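Local coordinates for protein beta-N-acetylglucosaminidase Nag2 (Vibrio harveyi, PDB 6EZS) that probably hydrolyses terminal non-reducing N-acetyl-D-hexosamine residues from N-acetyl-beta-D-hexosaminides, as a glycoside hydrolase of family 20, at residues H275-E280 and L581-I586; S260-Y265 and Y558-E563; I199-P204 and K221-S226; F43-L48 and I85-F90. All coordinates share one frame; numbering follows the deposited sequence.

Contact 1 of 4, residues H275-E280 and L581-I586. With NAG (2-acetamido-2-deoxy-beta-D-glucopyranose), chain C.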
# COMPACT_ATOMS: atom_id res chain seq x y z
N HIS A 275 -9.60 1.41 0.44
CA HIS A 275 -10.44 0.71 -0.50
C HIS A 275 -10.17 -0.79 -0.37
O HIS A 275 -9.03 -1.22 -0.17
CB HIS A 275 -10.19 1.22 -1.92
CG HIS A 275 -10.84 2.53 -2.20
ND1 HIS A 275 -10.14 3.72 -2.22
CD2 HIS A 275 -12.13 2.86 -2.42
CE1 HIS A 275 -10.98 4.72 -2.45
NE2 HIS A 275 -12.19 4.22 -2.58
N PHE A 276 -11.23 -1.57 -0.49
CA PHE A 276 -11.15 -3.00 -0.34
C PHE A 276 -10.77 -3.61 -1.69
O PHE A 276 -11.35 -3.27 -2.71
CB PHE A 276 -12.49 -3.54 0.13
CG PHE A 276 -12.53 -5.03 0.25
CD1 PHE A 276 -11.86 -5.67 1.28
CD2 PHE A 276 -13.21 -5.80 -0.68
CE1 PHE A 276 -11.88 -7.05 1.39
CE2 PHE A 276 -13.24 -7.18 -0.57
CZ PHE A 276 -12.58 -7.81 0.46
N HIS A 277 -9.79 -4.50 -1.68
CA HIS A 277 -9.36 -5.22 -2.86
C HIS A 277 -9.68 -6.66 -2.59
O HIS A 277 -9.34 -7.18 -1.53
CB HIS A 277 -7.86 -5.03 -3.06
CG HIS A 277 -7.40 -3.62 -2.82
ND1 HIS A 277 -7.79 -2.58 -3.63
CD2 HIS A 277 -6.65 -3.08 -1.84
CE1 HIS A 277 -7.29 -1.45 -3.15
NE2 HIS A 277 -6.58 -1.73 -2.08
N SER A 278 -10.34 -7.32 -3.54
CA SER A 278 -10.82 -8.70 -3.34
C SER A 278 -9.69 -9.70 -3.12
O SER A 278 -8.54 -9.45 -3.50
CB SER A 278 -11.67 -9.14 -4.54
OG SER A 278 -10.89 -9.33 -5.70
N VAL A 279 -10.04 -10.84 -2.51
CA VAL A 279 -9.11 -11.97 -2.31
C VAL A 279 -8.35 -12.34 -3.58
O VAL A 279 -7.15 -12.56 -3.51
CB VAL A 279 -9.86 -13.22 -1.79
CG1 VAL A 279 -8.99 -14.47 -1.89
CG2 VAL A 279 -10.31 -13.01 -0.35
N GLU A 280 -9.05 -12.43 -4.72
CA GLU A 280 -8.38 -12.74 -6.00
C GLU A 280 -7.34 -11.69 -6.42
O GLU A 280 -6.29 -12.05 -6.97
CB GLU A 280 -9.39 -12.96 -7.15
CG GLU A 280 -9.89 -14.39 -7.25
CD GLU A 280 -10.73 -14.67 -8.52
OE1 GLU A 280 -11.38 -13.72 -9.04
OE2 GLU A 280 -10.73 -15.85 -8.99
N LEU A 581 1.74 1.03 -1.09
CA LEU A 581 0.66 1.57 -1.89
C LEU A 581 -0.47 2.01 -0.98
O LEU A 581 -1.13 1.19 -0.38
CB LEU A 581 0.14 0.55 -2.91
CG LEU A 581 -0.79 1.14 -3.98
CD1 LEU A 581 -0.07 2.11 -4.92
CD2 LEU A 581 -1.43 0.02 -4.79
N TRP A 582 -0.66 3.32 -0.87
CA TRP A 582 -1.76 3.89 -0.12
C TRP A 582 -2.90 4.09 -1.11
O TRP A 582 -2.67 4.49 -2.25
CB TRP A 582 -1.32 5.18 0.55
CG TRP A 582 -0.16 4.95 1.44
CD1 TRP A 582 1.16 5.22 1.18
CD2 TRP A 582 -0.19 4.35 2.75
NE1 TRP A 582 1.94 4.86 2.25
CE2 TRP A 582 1.14 4.32 3.22
CE3 TRP A 582 -1.21 3.85 3.56
CZ2 TRP A 582 1.46 3.81 4.47
CZ3 TRP A 582 -0.89 3.36 4.81
CH2 TRP A 582 0.43 3.34 5.25
N CYS A 583 -4.12 3.80 -0.69
CA CYS A 583 -5.21 3.57 -1.65
C CYS A 583 -6.36 4.54 -1.57
O CYS A 583 -7.47 4.20 -1.99
CB CYS A 583 -5.70 2.13 -1.54
SG CYS A 583 -4.52 1.01 -2.32
N GLU A 584 -6.07 5.77 -1.12
CA GLU A 584 -7.07 6.86 -1.08
C GLU A 584 -7.78 7.08 -2.41
O GLU A 584 -8.97 7.36 -2.43
CB GLU A 584 -6.44 8.21 -0.69
CG GLU A 584 -6.14 8.40 0.78
CD GLU A 584 -4.82 7.82 1.20
OE1 GLU A 584 -4.26 6.97 0.47
OE2 GLU A 584 -4.34 8.22 2.28
N ILE A 585 -7.05 6.98 -3.51
CA ILE A 585 -7.63 7.15 -4.86
C ILE A 585 -7.42 5.94 -5.79
O ILE A 585 -7.53 6.04 -7.00
CB ILE A 585 -7.14 8.45 -5.52
CG1 ILE A 585 -5.60 8.54 -5.50
CG2 ILE A 585 -7.73 9.63 -4.77
CD1 ILE A 585 -5.03 9.72 -6.27
N ILE A 586 -7.17 4.78 -5.20
CA ILE A 586 -7.03 3.52 -5.94
C ILE A 586 -8.16 2.56 -5.48
O ILE A 586 -8.16 2.08 -4.34
CB ILE A 586 -5.63 2.92 -5.72
CG1 ILE A 586 -4.56 3.92 -6.18
CG2 ILE A 586 -5.48 1.62 -6.51
CD1 ILE A 586 -3.19 3.68 -5.60
C1 NAG C . 1.50 8.11 4.66
C2 NAG C . 0.46 7.78 5.76
C3 NAG C . -0.86 7.21 5.23
C4 NAG C . -1.37 7.96 4.02
C5 NAG C . -0.22 8.29 3.08
C6 NAG C . -0.65 9.15 1.90
C7 NAG C . 1.19 6.83 7.96
C8 NAG C . 1.79 5.59 8.56
N2 NAG C . 1.06 6.74 6.64
O1 NAG C . 2.63 8.79 5.17
O3 NAG C . -1.86 7.27 6.24
O4 NAG C . -2.33 7.11 3.39
O5 NAG C . 0.75 9.00 3.85
O6 NAG C . 0.38 9.10 0.90
O7 NAG C . 0.85 7.80 8.63
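His275 meets the turn Cys583-Ile586 with the edge of its imidazole: ND1 donates to Cys583 O at 2.7 Å. The bond is nearly straight, 171° at the hydrogen, and the carbonyl oxygen lies in the ring plane. CG stands beside the backbone N (chi1 -77°), which sends the ring to the turn, where CE1 also comes within 3.3 Å of Glu584 O. On the far side of the ring NE2 is bonded to Thr335, so both ring nitrogens are engaged. Two residues on, His277 also reaches over, its NE2 3.4 Å from Cys583 SG; that nitrogen is hydrogen-bonded to Asp271 O. His275 O sits over one face of the His277 ring, and Ile586 O lies at its edge. Cys583-Ile586 is a type I beta turn, and from it Glu584 points away from the histidines to accept a hydrogen bond from O4 of the bound NAG at OE2 (2.6 Å). Trp582 lays its indole under the sugar, with NAG C3 3.7 Å above the ring plane. Arg274 and Asp532 also bind this sugar. The loops following strands 265-271 and 574-581 form part of the sugar pocket at the C-terminal end of a family 20 TIM barrel.

Contact 2 of 4, residues S260-Y265 and Y558-E563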
# COMPACT_ATOMS: atom_id res chain seq x y z
N SER A 260 22.49 -13.62 -4.67
CA SER A 260 22.25 -13.54 -3.23
C SER A 260 21.54 -12.22 -2.92
O SER A 260 21.86 -11.21 -3.54
CB SER A 260 23.58 -13.62 -2.46
OG SER A 260 23.39 -13.43 -1.07
N PRO A 261 20.58 -12.22 -1.98
CA PRO A 261 19.83 -11.01 -1.66
C PRO A 261 20.63 -9.98 -0.86
O PRO A 261 21.23 -10.31 0.16
CB PRO A 261 18.66 -11.52 -0.80
CG PRO A 261 19.16 -12.80 -0.20
CD PRO A 261 20.12 -13.39 -1.19
N ARG A 262 20.58 -8.72 -1.28
CA ARG A 262 21.26 -7.66 -0.52
C ARG A 262 20.70 -7.50 0.89
O ARG A 262 21.49 -7.43 1.83
CB ARG A 262 21.23 -6.33 -1.24
CG ARG A 262 21.97 -5.27 -0.45
CD ARG A 262 22.00 -3.94 -1.15
NE ARG A 262 22.74 -3.00 -0.32
CZ ARG A 262 22.74 -1.67 -0.44
NH1 ARG A 262 22.01 -1.06 -1.38
NH2 ARG A 262 23.47 -0.96 0.42
N PHE A 263 19.38 -7.42 1.02
CA PHE A 263 18.71 -7.24 2.32
C PHE A 263 17.82 -8.42 2.68
O PHE A 263 17.24 -9.05 1.80
CB PHE A 263 17.88 -5.97 2.34
CG PHE A 263 18.68 -4.70 2.23
CD1 PHE A 263 19.36 -4.19 3.33
CD2 PHE A 263 18.71 -3.98 1.03
CE1 PHE A 263 20.08 -3.01 3.24
CE2 PHE A 263 19.43 -2.79 0.95
CZ PHE A 263 20.11 -2.30 2.05
N ARG A 264 17.72 -8.71 3.98
CA ARG A 264 16.89 -9.81 4.47
C ARG A 264 15.39 -9.56 4.27
O ARG A 264 14.66 -10.47 3.88
CB ARG A 264 17.20 -10.08 5.94
CG ARG A 264 18.56 -10.74 6.18
CD ARG A 264 18.98 -10.71 7.65
NE ARG A 264 19.35 -9.35 8.07
CZ ARG A 264 19.06 -8.78 9.25
NH1 ARG A 264 18.37 -9.43 10.20
NH2 ARG A 264 19.47 -7.53 9.49
N TYR A 265 14.93 -8.34 4.53
CA TYR A 265 13.51 -7.97 4.41
C TYR A 265 13.29 -7.22 3.10
O TYR A 265 13.93 -6.19 2.86
CB TYR A 265 13.13 -7.09 5.59
CG TYR A 265 11.67 -6.71 5.72
CD1 TYR A 265 11.11 -5.71 4.91
CD2 TYR A 265 10.85 -7.30 6.71
CE1 TYR A 265 9.78 -5.34 5.05
CE2 TYR A 265 9.51 -6.92 6.87
CZ TYR A 265 8.97 -5.94 6.04
OH TYR A 265 7.65 -5.55 6.17
N TYR A 558 16.97 5.82 -6.12
CA TYR A 558 16.98 5.50 -4.69
C TYR A 558 17.97 4.37 -4.38
O TYR A 558 17.84 3.26 -4.89
CB TYR A 558 15.59 5.11 -4.22
CG TYR A 558 15.56 4.59 -2.80
CD1 TYR A 558 16.13 5.31 -1.75
CD2 TYR A 558 14.94 3.39 -2.51
CE1 TYR A 558 16.09 4.82 -0.45
CE2 TYR A 558 14.89 2.90 -1.22
CZ TYR A 558 15.47 3.62 -0.19
OH TYR A 558 15.41 3.12 1.09
N GLU A 559 18.94 4.67 -3.53
CA GLU A 559 20.03 3.75 -3.28
C GLU A 559 20.30 3.65 -1.78
O GLU A 559 21.14 4.37 -1.25
CB GLU A 559 21.26 4.20 -4.07
CG GLU A 559 22.32 3.12 -4.22
CD GLU A 559 21.79 1.84 -4.88
OE1 GLU A 559 21.57 1.88 -6.13
OE2 GLU A 559 21.58 0.80 -4.18
N PRO A 560 19.59 2.74 -1.08
CA PRO A 560 19.62 2.73 0.38
C PRO A 560 21.00 2.41 0.94
O PRO A 560 21.65 1.48 0.49
CB PRO A 560 18.63 1.61 0.75
CG PRO A 560 18.59 0.72 -0.44
CD PRO A 560 18.77 1.62 -1.61
N LEU A 561 21.41 3.20 1.93
CA LEU A 561 22.66 3.02 2.66
C LEU A 561 23.91 3.05 1.76
O LEU A 561 24.86 2.30 1.98
CB LEU A 561 22.61 1.73 3.50
CG LEU A 561 21.37 1.50 4.36
CD1 LEU A 561 21.49 0.13 5.02
CD2 LEU A 561 21.15 2.58 5.41
N ALA A 562 23.89 3.94 0.77
CA ALA A 562 25.00 4.09 -0.18
C ALA A 562 26.30 4.53 0.51
O ALA A 562 27.37 3.98 0.26
CB ALA A 562 24.62 5.07 -1.29
N GLU A 563 26.17 5.51 1.40
CA GLU A 563 27.31 6.07 2.13
C GLU A 563 27.86 5.16 3.23
O GLU A 563 28.99 5.35 3.65
CB GLU A 563 26.93 7.43 2.74
CG GLU A 563 27.92 8.55 2.43
CD GLU A 563 27.99 8.90 0.95
OE1 GLU A 563 27.01 8.65 0.20
OE2 GLU A 563 29.03 9.45 0.53
O HOH W 1 23.01 1.33 -1.79
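Arg262 and Glu559 form a salt bridge across this contact, NH1 standing 3.4 Å from OE2, with the guanidinium and carboxylate planes turned 32° apart. Both terminal nitrogens of the same guanidinium also reach Pro560 O, NH2 at 3.0 Å, but these two hydrogen bonds are bent and weak. A water ties the three groups together: it accepts from Arg262 NH1 at 2.6 Å and donates to Glu559 OE2 and to Pro560 O. The arginine gets this far because its chain is fully extended, with CG opposite the backbone N (chi1 -179°) and the chain stretched out as far as NE. Glu559 instead bends at chi2 (57°), and its other oxygen, OE1, is taken by Arg614 in a second salt bridge.

Beneath the polar layer lies Phe263. Its CZ is centred under one face of the Arg262 guanidinium, 3.6 Å from that plane, and the aliphatic part of the arginine runs over the ring. The far end of the ring packs on the type II turn Glu559-Ala562: CE2 is 3.9 Å from Pro560 CG, while Leu561 CD1 meets CE1 at the ring edge. Ile577 of strand 574-581 backs both Phe263 and Pro560, and Glu508 accepts a hydrogen bond from Leu561 N.

The contact thus pins the linker entering the first barrel strand, 265-271, to the loop after helix 552-557. Bent bonds, a shared water and a second arginine on Glu559 imply a grip spread over several modest interactions, with Phe263 covering one face of the guanidinium.

Contact 3 of 4, residues I199-P204 and K221-S226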
# COMPACT_ATOMS: atom_id res chain seq x y z
N ILE A 199 17.00 -29.79 -13.25
CA ILE A 199 17.40 -30.40 -11.97
C ILE A 199 17.44 -29.41 -10.81
O ILE A 199 18.01 -28.32 -10.94
CB ILE A 199 18.78 -31.07 -12.13
CG1 ILE A 199 18.64 -32.34 -12.96
CG2 ILE A 199 19.43 -31.40 -10.80
CD1 ILE A 199 19.94 -32.76 -13.60
N PHE A 200 16.85 -29.81 -9.69
CA PHE A 200 16.94 -29.09 -8.41
C PHE A 200 17.86 -29.86 -7.45
O PHE A 200 17.54 -30.97 -7.05
CB PHE A 200 15.56 -28.91 -7.77
CG PHE A 200 14.68 -27.89 -8.46
CD1 PHE A 200 13.82 -28.27 -9.49
CD2 PHE A 200 14.68 -26.57 -8.06
CE1 PHE A 200 12.99 -27.35 -10.12
CE2 PHE A 200 13.86 -25.63 -8.68
CZ PHE A 200 13.02 -26.02 -9.72
N LYS A 201 18.98 -29.25 -7.08
CA LYS A 201 20.02 -29.89 -6.27
C LYS A 201 20.30 -29.06 -5.02
O LYS A 201 20.30 -27.84 -5.06
CB LYS A 201 21.30 -30.01 -7.09
CG LYS A 201 22.42 -30.80 -6.43
CD LYS A 201 23.77 -30.42 -7.01
CE LYS A 201 24.91 -31.01 -6.19
NZ LYS A 201 26.20 -30.91 -6.93
N SER A 202 20.56 -29.74 -3.92
CA SER A 202 20.86 -29.10 -2.64
C SER A 202 22.33 -28.66 -2.56
O SER A 202 23.21 -29.39 -3.00
CB SER A 202 20.51 -30.04 -1.49
OG SER A 202 21.19 -29.70 -0.31
N ASN A 203 22.57 -27.47 -2.02
CA ASN A 203 23.92 -26.98 -1.73
C ASN A 203 23.89 -26.22 -0.39
O ASN A 203 23.51 -25.05 -0.36
CB ASN A 203 24.44 -26.08 -2.84
CG ASN A 203 25.89 -25.69 -2.65
OD1 ASN A 203 26.39 -25.61 -1.53
ND2 ASN A 203 26.58 -25.43 -3.75
N PRO A 204 24.31 -26.90 0.71
CA PRO A 204 24.33 -26.29 2.06
C PRO A 204 25.25 -25.08 2.26
O PRO A 204 25.01 -24.29 3.16
CB PRO A 204 24.77 -27.45 2.97
CG PRO A 204 24.50 -28.68 2.19
CD PRO A 204 24.61 -28.34 0.74
N LYS A 221 20.60 -26.74 -14.29
CA LYS A 221 20.79 -27.11 -12.89
C LYS A 221 20.57 -25.92 -11.94
O LYS A 221 21.20 -24.87 -12.08
CB LYS A 221 22.17 -27.73 -12.66
CG LYS A 221 22.34 -28.30 -11.25
CD LYS A 221 23.51 -29.26 -11.14
CE LYS A 221 24.85 -28.54 -11.16
NZ LYS A 221 25.97 -29.49 -11.43
N ILE A 222 19.66 -26.09 -10.98
CA ILE A 222 19.42 -25.10 -9.94
C ILE A 222 19.92 -25.63 -8.61
O ILE A 222 19.50 -26.69 -8.18
CB ILE A 222 17.92 -24.76 -9.82
CG1 ILE A 222 17.47 -23.94 -11.03
CG2 ILE A 222 17.65 -23.94 -8.55
CD1 ILE A 222 16.00 -24.00 -11.32
N GLU A 223 20.79 -24.86 -7.96
CA GLU A 223 21.31 -25.19 -6.64
C GLU A 223 20.90 -24.14 -5.61
O GLU A 223 20.93 -22.95 -5.90
CB GLU A 223 22.84 -25.27 -6.67
CG GLU A 223 23.44 -26.35 -7.57
CD GLU A 223 24.95 -26.46 -7.43
OE1 GLU A 223 25.54 -27.46 -7.92
OE2 GLU A 223 25.58 -25.56 -6.81
N ALA A 224 20.53 -24.59 -4.42
CA ALA A 224 20.24 -23.69 -3.30
C ALA A 224 20.37 -24.47 -2.01
O ALA A 224 20.38 -25.69 -2.04
CB ALA A 224 18.84 -23.10 -3.42
N GLY A 225 20.49 -23.75 -0.90
CA GLY A 225 20.53 -24.33 0.46
C GLY A 225 19.32 -23.98 1.31
O GLY A 225 19.29 -24.24 2.52
N SER A 226 18.30 -23.40 0.69
CA SER A 226 17.12 -22.96 1.41
C SER A 226 15.93 -22.92 0.46
O SER A 226 16.10 -22.78 -0.76
CB SER A 226 17.35 -21.58 2.03
OG SER A 226 17.62 -20.61 1.02
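Ile199 O accepts from Ile222 N at 2.8 Å, and Ile222 O in turn accepts from Lys201 N at the same length, both bonds nearly straight. This alternation is that of parallel strands, here pairing Ile199 with Lys221, Phe200 with Ile222, Lys201 with Glu223 and Ser202 with Ala224. Farther along the ladder slackens: Ala224 N to Lys201 O is a weak bond of 3.3 Å. The pairing then runs past the strand ends with Asn203 N to Ala224 O.

Side chains alternate between the two faces. On one, Phe200 and Ile222 lie side by side and point the same way, with CE2 of the ring 3.8 Å from CD1 of the isoleucine. On the other, Lys201 and Glu223 run alongside each other; NZ makes only a long salt bridge to OE1, 3.6 Å, and the lysine CD rests against the same oxygen. Asn203 ND2 takes the other carboxylate oxygen, OE2, at 3.2 Å. That bond lies in the amide plane of Asn203 but comes down on the carboxylate from above its plane. The asparagine reaches it with CG anti to N (chi1 -173°), and OD1 is held by Thr205.

In the alpha/beta domain preceding the barrel, the Phe200-Ile222 face is covered by helix 227-240, through Phe230, Ala233 and Cys234. Ser226 caps the start of that helix. Strand 164-166 flanks 198-202 in parallel, while 211-216 runs antiparallel on the other side of 219-224, between it and 249-259.

Contact 4 of 4, residues F43-L48 and I85-F90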
# COMPACT_ATOMS: atom_id res chain seq x y z
N PHE A 43 -13.40 15.42 -1.27
CA PHE A 43 -12.28 16.36 -1.41
C PHE A 43 -11.23 16.06 -0.35
O PHE A 43 -11.54 16.05 0.85
CB PHE A 43 -12.77 17.81 -1.28
CG PHE A 43 -11.77 18.85 -1.76
CD1 PHE A 43 -11.27 18.81 -3.05
CD2 PHE A 43 -11.35 19.89 -0.92
CE1 PHE A 43 -10.37 19.77 -3.50
CE2 PHE A 43 -10.45 20.85 -1.36
CZ PHE A 43 -9.97 20.78 -2.66
N ASP A 44 -9.98 15.88 -0.80
CA ASP A 44 -8.86 15.39 0.04
C ASP A 44 -8.08 16.45 0.84
O ASP A 44 -7.08 16.11 1.49
CB ASP A 44 -7.85 14.61 -0.84
CG ASP A 44 -8.02 13.09 -0.77
OD1 ASP A 44 -9.17 12.61 -0.52
OD2 ASP A 44 -6.99 12.37 -0.97
N ARG A 45 -8.51 17.71 0.80
CA ARG A 45 -7.81 18.79 1.50
C ARG A 45 -8.75 19.42 2.48
O ARG A 45 -9.96 19.39 2.29
CB ARG A 45 -7.32 19.88 0.54
CG ARG A 45 -6.52 19.40 -0.67
CD ARG A 45 -5.20 18.75 -0.30
NE ARG A 45 -4.45 18.45 -1.52
CZ ARG A 45 -3.48 19.19 -2.06
NH1 ARG A 45 -3.05 20.32 -1.48
NH2 ARG A 45 -2.90 18.79 -3.20
N TYR A 46 -8.18 19.98 3.55
CA TYR A 46 -8.97 20.62 4.59
C TYR A 46 -9.41 22.01 4.09
O TYR A 46 -8.58 22.87 3.76
CB TYR A 46 -8.17 20.72 5.88
CG TYR A 46 -8.85 21.46 7.00
CD1 TYR A 46 -10.03 20.97 7.56
CD2 TYR A 46 -8.32 22.64 7.52
CE1 TYR A 46 -10.66 21.64 8.60
CE2 TYR A 46 -8.94 23.32 8.56
CZ TYR A 46 -10.11 22.81 9.10
OH TYR A 46 -10.75 23.48 10.13
N ILE A 47 -10.73 22.20 4.01
CA ILE A 47 -11.30 23.47 3.59
C ILE A 47 -11.43 24.38 4.81
O ILE A 47 -11.97 23.98 5.83
CB ILE A 47 -12.68 23.29 2.91
CG1 ILE A 47 -12.51 22.43 1.65
CG2 ILE A 47 -13.28 24.65 2.57
CD1 ILE A 47 -13.77 22.08 0.91
N LEU A 48 -10.95 25.61 4.68
CA LEU A 48 -10.99 26.53 5.80
C LEU A 48 -12.46 26.93 6.11
O LEU A 48 -13.14 27.50 5.24
CB LEU A 48 -10.11 27.73 5.49
CG LEU A 48 -8.62 27.43 5.28
CD1 LEU A 48 -7.90 28.60 4.64
CD2 LEU A 48 -7.92 27.07 6.58
N ILE A 85 -8.14 26.94 1.03
CA ILE A 85 -7.37 25.90 1.69
C ILE A 85 -5.98 26.47 1.92
O ILE A 85 -5.55 27.40 1.23
CB ILE A 85 -7.27 24.60 0.85
CG1 ILE A 85 -6.53 24.83 -0.46
CG2 ILE A 85 -8.66 24.02 0.58
CD1 ILE A 85 -6.35 23.59 -1.30
N GLY A 86 -5.26 25.89 2.87
CA GLY A 86 -3.86 26.26 3.10
C GLY A 86 -3.00 25.33 2.32
O GLY A 86 -2.73 24.24 2.79
N SER A 87 -2.61 25.73 1.11
CA SER A 87 -1.83 24.88 0.20
C SER A 87 -1.19 25.68 -0.93
O SER A 87 -1.79 26.65 -1.47
CB SER A 87 -2.71 23.79 -0.45
OG SER A 87 -2.10 23.19 -1.59
N ASN A 88 0.01 25.25 -1.30
CA ASN A 88 0.65 25.69 -2.53
C ASN A 88 -0.11 25.13 -3.73
O ASN A 88 -1.02 24.34 -3.56
CB ASN A 88 2.12 25.29 -2.53
CG ASN A 88 2.96 26.19 -1.63
OD1 ASN A 88 2.57 27.33 -1.28
ND2 ASN A 88 4.13 25.70 -1.27
N PRO A 89 0.22 25.59 -4.95
CA PRO A 89 -0.68 25.26 -6.06
C PRO A 89 -0.94 23.77 -6.34
O PRO A 89 -0.03 22.93 -6.22
CB PRO A 89 0.01 25.91 -7.25
CG PRO A 89 0.67 27.10 -6.67
CD PRO A 89 1.20 26.62 -5.35
N PHE A 90 -2.20 23.47 -6.69
CA PHE A 90 -2.61 22.19 -7.28
C PHE A 90 -1.97 21.95 -8.66
O PHE A 90 -2.03 22.79 -9.55
CB PHE A 90 -4.15 22.17 -7.43
CG PHE A 90 -4.91 21.89 -6.14
CD1 PHE A 90 -4.31 21.99 -4.88
CD2 PHE A 90 -6.26 21.55 -6.20
CE1 PHE A 90 -5.05 21.71 -3.72
CE2 PHE A 90 -6.99 21.28 -5.04
CZ PHE A 90 -6.38 21.35 -3.81
O HOH W 2 -0.61 20.90 -4.30
O HOH W 3 -6.21 23.92 4.38
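Phe90, at the packed end of this contact, brings its ring up against both Phe43 and Arg45. The two phenylalanines approach from opposite directions, with Phe43 CZ at the edge of the Phe90 ring, 3.8 Å from its CZ. Arg45 turns one face of its guanidinium to Phe90 CE1, which lies 3.2 Å from the guanidinium plane and toward its rim; the two planes are 50° apart, so this is no parallel stack. With CG anti to the carbonyl carbon (chi1 -50°), the arginine sets CG against Phe90 CZ, and a bend at chi2 (-65°) directs the rest of the chain over CE1. Ile85 fills in beside them, Ile85 CG2 reaching the edge of the Phe43 ring at CE2, 4.1 Å away, and standing 3.4 Å from Tyr46 O. Phe22 and Phe97 extend this aromatic cluster.

These loops follow strands 38-42 and 78-85 of the N-terminal beta domain, whose eight-stranded mixed sheet has 78-85 at one border. The loop 43-48 faces the catalytic domain: Arg45 lies about 6 Å, side chain to side chain, from Trp546, a sugar-binding residue, and Tyr46 makes a cation-pi contact with Arg395.

Toward the other side the grip is looser and wetter. Arg45 NH1 gives Ser87 OG a weak, bent hydrogen bond of 3.0 Å, whereas NH2 has its main partner in Asp95, and a weak bond to a water that donates to Pro89 O. A second water spans Tyr46 O and Gly86 N, 2.7 Å from each. Leu48 CD1 rests lightly on Ile85 C, 4.0 Å away.

Overall arrangement
The four contacts run from one end of the molecule to the other, contacts 3 and 4 lying on opposite sides of its centre, about 56 Å apart between centres. Contacts 1 and 2 are buried. Contact 1 touches the bound sugar and has a precise histidine-to-carbonyl link; contact 2, away from the sugar, relies on one arginine, its salt bridge and a shared water. Strands 265-271 and 574-581 link both: contact 1 follows their C-terminal ends, and contact 2 packs at the start of 265-271 and against Ile577. Contact 3 alone is a regular strand pair, its apolar face buried and its charged face outward. Contact 4, aromatic inside and hydrated outside, touches contact 1 where Asp44 packs against Glu584.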